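Local coordinates for NTP pyrophosphohydrolase MazG-like domain-containing protein (Vibrio sp. DAT722, PDB 2Q73), which probably hydrolyses nucleoside triphosphates to monophosphates and pyrophosphate as a magnesium-binding, MazG-type house-cleaning enzyme encoded in an integron array, at residues 20-25 / 63-68. Numbering follows the deposited sequence.
Sequences SEHYFF and LYYVCA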
# COMPACT_ATOMS: atom_id res chain seq x y z
N SER C 20 -13.15 8.09 9.61
CA SER C 20 -12.15 8.32 8.54
C SER C 20 -11.06 7.24 8.48
O SER C 20 -10.68 6.83 7.38
CB SER C 20 -11.52 9.70 8.65
OG SER C 20 -10.83 9.81 9.87
N GLU C 21 -10.56 6.77 9.62
CA GLU C 21 -9.54 5.71 9.60
C GLU C 21 -10.06 4.41 9.00
O GLU C 21 -9.32 3.71 8.30
CB GLU C 21 -8.98 5.41 10.99
CG GLU C 21 -7.80 6.25 11.42
CD GLU C 21 -6.58 6.13 10.47
OE1 GLU C 21 -5.58 5.42 10.76
OE2 GLU C 21 -6.64 6.78 9.41
N HIS C 22 -11.31 4.05 9.31
CA HIS C 22 -11.93 2.85 8.69
C HIS C 22 -11.71 2.84 7.20
O HIS C 22 -11.28 1.83 6.62
CB HIS C 22 -13.44 2.78 8.98
CG HIS C 22 -14.21 1.93 8.00
ND1 HIS C 22 -14.32 0.56 8.13
CD2 HIS C 22 -14.91 2.26 6.89
CE1 HIS C 22 -15.05 0.08 7.13
NE2 HIS C 22 -15.42 1.10 6.37
N TYR C 23 -12.01 3.96 6.55
CA TYR C 23 -11.95 4.03 5.12
C TYR C 23 -10.52 3.95 4.61
O TYR C 23 -10.27 3.38 3.55
CB TYR C 23 -12.64 5.27 4.59
CG TYR C 23 -14.12 5.25 4.84
CD1 TYR C 23 -14.66 5.97 5.91
CD2 TYR C 23 -14.98 4.58 3.98
CE1 TYR C 23 -16.03 6.00 6.15
CE2 TYR C 23 -16.39 4.60 4.21
CZ TYR C 23 -16.89 5.31 5.29
OH TYR C 23 -18.24 5.36 5.54
N PHE C 24 -9.58 4.53 5.36
CA PHE C 24 -8.19 4.49 4.94
C PHE C 24 -7.60 3.07 5.07
O PHE C 24 -6.96 2.59 4.14
CB PHE C 24 -7.33 5.50 5.74
CG PHE C 24 -5.92 5.55 5.27
CD1 PHE C 24 -5.63 6.08 4.00
CD2 PHE C 24 -4.88 5.01 6.04
CE1 PHE C 24 -4.30 6.12 3.53
CE2 PHE C 24 -3.55 5.03 5.57
CZ PHE C 24 -3.27 5.58 4.31
N PHE C 25 -7.84 2.41 6.21
CA PHE C 25 -7.49 0.98 6.36
C PHE C 25 -8.06 0.13 5.24
O PHE C 25 -7.36 -0.71 4.66
CB PHE C 25 -8.01 0.43 7.69
CG PHE C 25 -7.29 0.95 8.89
CD1 PHE C 25 -5.89 0.93 8.96
CD2 PHE C 25 -8.02 1.36 10.02
CE1 PHE C 25 -5.23 1.39 10.12
CE2 PHE C 25 -7.37 1.80 11.16
CZ PHE C 25 -5.97 1.83 11.20
N LEU C 63 -11.40 1.68 -6.21
CA LEU C 63 -12.22 2.80 -6.69
C LEU C 63 -13.31 3.17 -5.68
O LEU C 63 -13.56 4.36 -5.42
CB LEU C 63 -12.86 2.46 -8.05
CG LEU C 63 -13.88 3.45 -8.62
CD1 LEU C 63 -13.18 4.76 -8.86
CD2 LEU C 63 -14.52 2.92 -9.91
N TYR C 64 -13.94 2.14 -5.10
CA TYR C 64 -15.00 2.34 -4.11
C TYR C 64 -14.45 3.14 -2.93
O TYR C 64 -15.06 4.11 -2.51
CB TYR C 64 -15.55 1.00 -3.62
CG TYR C 64 -16.63 1.16 -2.55
CD1 TYR C 64 -17.97 1.19 -2.89
CD2 TYR C 64 -16.28 1.27 -1.19
CE1 TYR C 64 -18.96 1.33 -1.91
CE2 TYR C 64 -17.26 1.42 -0.22
CZ TYR C 64 -18.59 1.44 -0.58
OH TYR C 64 -19.58 1.60 0.37
N TYR C 65 -13.29 2.73 -2.41
CA TYR C 65 -12.72 3.44 -1.26
C TYR C 65 -12.13 4.81 -1.59
O TYR C 65 -12.18 5.70 -0.75
CB TYR C 65 -11.78 2.54 -0.44
CG TYR C 65 -12.61 1.56 0.33
CD1 TYR C 65 -12.76 0.23 -0.10
CD2 TYR C 65 -13.38 2.00 1.43
CE1 TYR C 65 -13.59 -0.66 0.60
CE2 TYR C 65 -14.21 1.15 2.11
CZ TYR C 65 -14.32 -0.17 1.69
OH TYR C 65 -15.12 -1.00 2.41
N VAL C 66 -11.64 4.99 -2.82
CA VAL C 66 -11.25 6.32 -3.30
C VAL C 66 -12.49 7.25 -3.28
O VAL C 66 -12.41 8.36 -2.76
CB VAL C 66 -10.57 6.25 -4.70
CG1 VAL C 66 -10.49 7.64 -5.33
CG2 VAL C 66 -9.14 5.68 -4.57
N CYS C 67 -13.62 6.79 -3.81
CA CYS C 67 -14.86 7.60 -3.75
C CYS C 67 -15.34 7.82 -2.31
O CYS C 67 -15.78 8.93 -1.96
CB CYS C 67 -15.97 6.96 -4.58
SG CYS C 67 -15.63 6.99 -6.35
N ALA C 68 -15.28 6.77 -1.49
CA ALA C 68 -15.76 6.87 -0.11
C ALA C 68 -14.90 7.87 0.66
O ALA C 68 -15.43 8.72 1.39
CB ALA C 68 -15.76 5.52 0.56
O HOH W 1 -17.00 0.77 4.05
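Y65 and A68, one turn apart on helix 55-72, receive the ring of Y23 from helix 20-39. Just ahead of them, the Y64 ring stands edge-on to Y65, pointing its CD2 at the centre of one face, 3.6 Å above the Y65 ring, while the hydroxyl of Y64 is hydrogen-bonded to D14. Y65 leans toward the other helix with CG anti to its own carbonyl carbon (chi1 -74°), and the side chains of Y23 and Y65 cross at about a right angle. They meet edge to edge, CD2 of Y23 lying 4.0 Å from CD2 of Y65 and near both ring planes. At its far end the OH of Y65 is 3.1 Å from a water that also lies 2.8 Å from NE2 of H22, a hydrogen-bonded bridge between the helices. H22 in turn points its CD2 edge at a face of Y23, a T-shaped approach with CD2 3.6 Å above the ring. Y65 also packs on E30, a magnesium ligand, which places the contact beside the metal site of this MazG fold. One turn on, the methyl of A68 meets Y23 obliquely, from the other side of the ring plane than H22, with CB 3.6 Å from CD2 of Y23; the small side chain lets the ring come close to the helix. The hydroxyl of Y23 is hydrogen-bonded to D14, whose other carboxylate oxygen takes Y64, joining tyrosines of both helices. The axes of segments 20-25 and 63-68 run nearly antiparallel (155°) and approach to 9.6 Å; helix 3-13 packs against Y64 and C67, while F24 and V66 meet other subunits of the tetramer.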